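Local coordinates for protein female germline-specific tumor suppressor gld-1 (Caenorhabditis elegans, PDB 3K6T) that binds mRNA untranslated regions through a 5'-UACUCAU-3' consensus, represses glp-1 translation in the embryo, and homodimerises through its Qua1 domain, at residues Thr21-Pro24 against His25-Asn29; Asp35-Ile38 against Gly39-Arg42. One frame throughout, in Å; residues are numbered along the deposited sequence.

Contact 1: Thr21-Pro24 against His25-Asn29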
loop_
_atom_site.group_PDB
_atom_site.type_symbol
_atom_site.label_atom_id
_atom_site.label_comp_id
_atom_site.label_asym_id
_atom_site.label_seq_id
_atom_site.Cartn_x
_atom_site.Cartn_y
_atom_site.Cartn_z
ATOM N N THR A 21 -4.286 11.282 -7.615
ATOM C CA THR A 21 -4.979 12.546 -7.363
ATOM C C THR A 21 -5.994 12.860 -8.461
ATOM O O THR A 21 -6.900 13.672 -8.266
ATOM C CB THR A 21 -3.999 13.742 -7.216
ATOM O OG1 THR A 21 -3.352 14.010 -8.474
ATOM C CG2 THR A 21 -2.952 13.450 -6.139
ATOM N N LEU A 22 -5.840 12.203 -9.606
ATOM C CA LEU A 22 -6.827 12.266 -10.682
ATOM C C LEU A 22 -8.181 11.720 -10.248
ATOM O O LEU A 22 -9.195 12.032 -10.861
ATOM C CB LEU A 22 -6.354 11.443 -11.880
ATOM C CG LEU A 22 -5.524 12.085 -12.990
ATOM C CD1 LEU A 22 -5.065 13.480 -12.629
ATOM C CD2 LEU A 22 -4.366 11.175 -13.344
ATOM N N PHE A 23 -8.186 10.887 -9.207
ATOM C CA PHE A 23 -9.397 10.178 -8.779
ATOM C C PHE A 23 -9.767 10.466 -7.319
ATOM O O PHE A 23 -9.658 9.593 -6.452
ATOM C CB PHE A 23 -9.224 8.674 -8.990
ATOM C CG PHE A 23 -8.861 8.296 -10.409
ATOM C CD1 PHE A 23 -9.759 8.500 -11.445
ATOM C CD2 PHE A 23 -7.625 7.745 -10.703
ATOM C CE1 PHE A 23 -9.434 8.162 -12.748
ATOM C CE2 PHE A 23 -7.295 7.395 -12.007
ATOM C CZ PHE A 23 -8.206 7.601 -13.031
ATOM N N PRO A 24 -10.231 11.694 -7.052
ATOM C CA PRO A 24 -10.516 12.183 -5.698
ATOM C C PRO A 24 -11.585 11.357 -4.995
ATOM O O PRO A 24 -12.666 11.175 -5.551
ATOM C CB PRO A 24 -11.054 13.600 -5.948
ATOM C CG PRO A 24 -10.587 13.964 -7.316
ATOM C CD PRO A 24 -10.583 12.688 -8.081
ATOM N N HIS A 25 -11.271 10.853 -3.802
ATOM C CA HIS A 25 -12.227 10.126 -2.967
ATOM C C HIS A 25 -12.705 8.833 -3.597
ATOM O O HIS A 25 -13.779 8.326 -3.256
ATOM C CB HIS A 25 -13.440 11.005 -2.649
ATOM C CG HIS A 25 -13.079 12.338 -2.081
ATOM N ND1 HIS A 25 -12.516 12.484 -0.832
ATOM C CD2 HIS A 25 -13.188 13.586 -2.595
ATOM C CE1 HIS A 25 -12.298 13.766 -0.599
ATOM N NE2 HIS A 25 -12.695 14.456 -1.653
ATOM N N MET A 26 -11.918 8.294 -4.520
ATOM C CA MET A 26 -12.336 7.088 -5.217
ATOM C C MET A 26 -11.525 5.872 -4.788
ATOM O O MET A 26 -11.918 4.730 -5.034
ATOM C CB MET A 26 -12.252 7.305 -6.723
ATOM C CG MET A 26 -13.306 8.290 -7.228
ATOM S SD MET A 26 -12.974 8.921 -8.879
ATOM C CE MET A 26 -13.283 7.451 -9.846
ATOM N N PHE A 27 -10.408 6.126 -4.118
ATOM C CA PHE A 27 -9.500 5.055 -3.714
ATOM C C PHE A 27 -8.941 5.294 -2.329
ATOM O O PHE A 27 -7.734 5.393 -2.161
ATOM C CB PHE A 27 -8.349 4.940 -4.710
ATOM C CG PHE A 27 -8.788 4.548 -6.090
ATOM C CD1 PHE A 27 -9.016 3.217 -6.401
ATOM C CD2 PHE A 27 -8.988 5.510 -7.073
ATOM C CE1 PHE A 27 -9.424 2.850 -7.663
ATOM C CE2 PHE A 27 -9.402 5.145 -8.339
ATOM C CZ PHE A 27 -9.620 3.816 -8.633
ATOM N N SER A 28 -9.816 5.352 -1.333
ATOM C CA SER A 28 -9.397 5.727 0.015
ATOM C C SER A 28 -8.442 4.734 0.682
ATOM O O SER A 28 -7.478 5.143 1.316
ATOM C CB SER A 28 -10.613 5.988 0.906
ATOM O OG SER A 28 -11.271 7.180 0.506
ATOM N N ASN A 29 -8.697 3.438 0.546
ATOM C CA ASN A 29 -7.802 2.457 1.149
ATOM C C ASN A 29 -6.474 2.346 0.412
ATOM O O ASN A 29 -5.418 2.215 1.032
ATOM C CB ASN A 29 -8.486 1.093 1.269
ATOM C CG ASN A 29 -9.546 1.090 2.351
ATOM O OD1 ASN A 29 -9.238 1.261 3.529
ATOM N ND2 ASN A 29 -10.797 0.934 1.955
#
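The ring of Phe27 turns its edge toward the face of Phe23 in an offset edge-to-face pair, with centroids 5.8 Å apart and planes at 72°. At that edge, in the plane of the Phe27 ring, sits CB of Phe23, 3.6 Å from Phe27 CE2. One face of the Phe23 ring carries Leu22 CB, 4.0 Å above the plane and over the ring centre. Met26 comes to the edge of the same ring: its SD lies 5.4 Å from the Phe23 centroid, a Met-aromatic contact made beside the ring, and 3.8 Å from Phe23 CB. A bend at chi3 (70°) turns the methyl CE of Met26 back to within 4.0 Å of Phe23 CD1.

What brings these side chains together is a type II beta turn, Phe23 to Met26, in the loop between the two helices of the Qua1 helix-turn-helix dimerisation domain; Pro24 and His25 stand at its corners, and His25 takes the positive phi that this turn needs. The Met26 N to Phe23 O hydrogen bond, 3.2 Å long, closes it; the donor stands above the carbonyl plane, not on a lone pair. The imidazole of His25 stands oblique to Pro24 C. Immediately after the turn, Phe27 occupies the N-cap position of helix 28-49. Phe27 is buried and also packs against His19 of the second subunit, while Phe23 meets Phe23 of that subunit, the two rings inclined by about 20°.

Contact 2: Asp35-Ile38 against Gly39-Arg42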
loop_
_atom_site.group_PDB
_atom_site.type_symbol
_atom_site.label_atom_id
_atom_site.label_comp_id
_atom_site.label_asym_id
_atom_site.label_seq_id
_atom_site.Cartn_x
_atom_site.Cartn_y
_atom_site.Cartn_z
ATOM N N ASP A 35 0.401 5.755 1.142
ATOM C CA ASP A 35 1.042 6.676 2.101
ATOM C C ASP A 35 1.852 5.927 3.168
ATOM O O ASP A 35 2.953 6.347 3.529
ATOM C CB ASP A 35 0.006 7.574 2.792
ATOM C CG ASP A 35 -0.518 8.663 1.886
ATOM O OD1 ASP A 35 0.142 8.936 0.864
ATOM O OD2 ASP A 35 -1.582 9.247 2.195
ATOM N N ASP A 36 1.298 4.829 3.678
ATOM C CA ASP A 36 2.006 3.995 4.650
ATOM C C ASP A 36 3.330 3.509 4.054
ATOM O O ASP A 36 4.354 3.505 4.728
ATOM C CB ASP A 36 1.190 2.757 5.034
ATOM C CG ASP A 36 -0.017 3.066 5.919
ATOM O OD1 ASP A 36 -0.162 4.207 6.397
ATOM O OD2 ASP A 36 -0.827 2.132 6.138
ATOM N N GLU A 37 3.297 3.065 2.799
ATOM C CA GLU A 37 4.488 2.492 2.150
ATOM C C GLU A 37 5.539 3.575 1.876
ATOM O O GLU A 37 6.734 3.350 2.024
ATOM C CB GLU A 37 4.106 1.749 0.851
ATOM C CG GLU A 37 5.268 1.092 0.104
ATOM C CD GLU A 37 5.861 -0.113 0.847
ATOM O OE1 GLU A 37 5.547 -0.318 2.042
ATOM O OE2 GLU A 37 6.643 -0.864 0.228
ATOM N N ILE A 38 5.079 4.753 1.479
ATOM C CA ILE A 38 5.979 5.879 1.256
ATOM C C ILE A 38 6.699 6.228 2.558
ATOM O O ILE A 38 7.916 6.416 2.571
ATOM C CB ILE A 38 5.215 7.089 0.687
ATOM C CG1 ILE A 38 4.781 6.787 -0.753
ATOM C CG2 ILE A 38 6.071 8.364 0.760
ATOM C CD1 ILE A 38 3.916 7.868 -1.392
ATOM N N GLY A 39 5.938 6.279 3.650
ATOM C CA GLY A 39 6.483 6.524 4.976
ATOM C C GLY A 39 7.533 5.506 5.381
ATOM O O GLY A 39 8.609 5.869 5.844
ATOM N N ARG A 40 7.229 4.228 5.187
ATOM C CA ARG A 40 8.157 3.158 5.535
ATOM C C ARG A 40 9.461 3.226 4.729
ATOM O O ARG A 40 10.541 2.984 5.261
ATOM C CB ARG A 40 7.502 1.792 5.337
ATOM C CG ARG A 40 8.427 0.627 5.690
ATOM C CD ARG A 40 7.849 -0.713 5.235
ATOM N NE ARG A 40 7.920 -0.892 3.784
ATOM C CZ ARG A 40 9.024 -1.232 3.126
ATOM N NH1 ARG A 40 10.164 -1.423 3.782
ATOM N NH2 ARG A 40 8.993 -1.373 1.807
ATOM N N VAL A 41 9.346 3.529 3.442
ATOM C CA VAL A 41 10.509 3.643 2.570
ATOM C C VAL A 41 11.388 4.852 2.938
ATOM O O VAL A 41 12.609 4.754 2.949
ATOM C CB VAL A 41 10.092 3.733 1.085
ATOM C CG1 VAL A 41 11.314 4.003 0.198
ATOM C CG2 VAL A 41 9.418 2.452 0.658
ATOM N N ARG A 42 10.765 5.989 3.225
ATOM C CA ARG A 42 11.518 7.160 3.665
ATOM C C ARG A 42 12.267 6.865 4.965
ATOM O O ARG A 42 13.428 7.229 5.118
ATOM C CB ARG A 42 10.592 8.360 3.867
ATOM C CG ARG A 42 10.004 8.938 2.589
ATOM C CD ARG A 42 9.379 10.297 2.883
ATOM N NE ARG A 42 8.455 10.745 1.845
ATOM C CZ ARG A 42 8.815 11.429 0.763
ATOM N NH1 ARG A 42 10.092 11.735 0.562
ATOM N NH2 ARG A 42 7.895 11.803 -0.120
#
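Glu37 OE2 is gripped twice: by Arg40 NH2 at 2.9 Å, and by the hydroxyl of Tyr9 on helix 7-20. The other carboxylate oxygen, Glu37 OE1, takes the NE of Arg40 at 3.0 Å, so the arginine holds the acid side-on with two nitrogens, one to each oxygen. Both bonds are nearly straight at the hydrogen. They leave Arg40 within the plane of its guanidinium but meet the carboxylate from above its plane, because the two flat groups are turned 47° against each other. The two side chains run alongside one another in the same direction. Glu37 sets off with CG trans to the main-chain nitrogen (chi1 -179°) and then bends at chi2, while Arg40 stays extended until a bend at chi3 swings NE and NH2 to the acid.

This i to i+3 salt bridge lies on a regular alpha-helical turn in helix 28-49, threaded by four successive i+4 to i backbone bonds, from Gly39 N to Asp35 O through Arg42 N to Ile38 O. Val41 also sets its CG2 against the carbonyl of the previous turn, 3.1 Å from Glu37 O, the same oxygen that its own N bonds. One turn on from Ile38, Arg42 lays its straight chain alongside it, NE 3.5 Å from Ile38 CG2.

Ile38 packs on Leu13 and Lys17 of helix 7-20 and Val41 on Tyr9, while Asp35 OD1 forms a salt bridge with Lys17 and Arg40 NH2 also bonds to His3 O. Leu33 of the second subunit packs on Glu37, which brings a buried acid to the dimer interface. The Arg40 pairing, with the Tyr9 hydroxyl also bonded to OE2, would probably keep Glu37 ionised despite its burial.

In the fold
From the N terminus, helix 7-20 runs out into the loop where contact 1 turns the chain back, and helix 28-49 then returns alongside the first helix as the second arm of the Qua1 helix-turn-helix. Contact 2 comes later, within that returning helix. The two are in series, neither nesting nor crossing; their centres are about 18 Å apart and their nearest atoms about 7 Å. Contact 1 sits at the end of the hairpin, joining the two helices by the connecting turn, whereas contact 2 lies near the centre of the chain, with side chains reaching helix 7-20 and the N-terminal residues. Both also reach the second subunit of the homodimer.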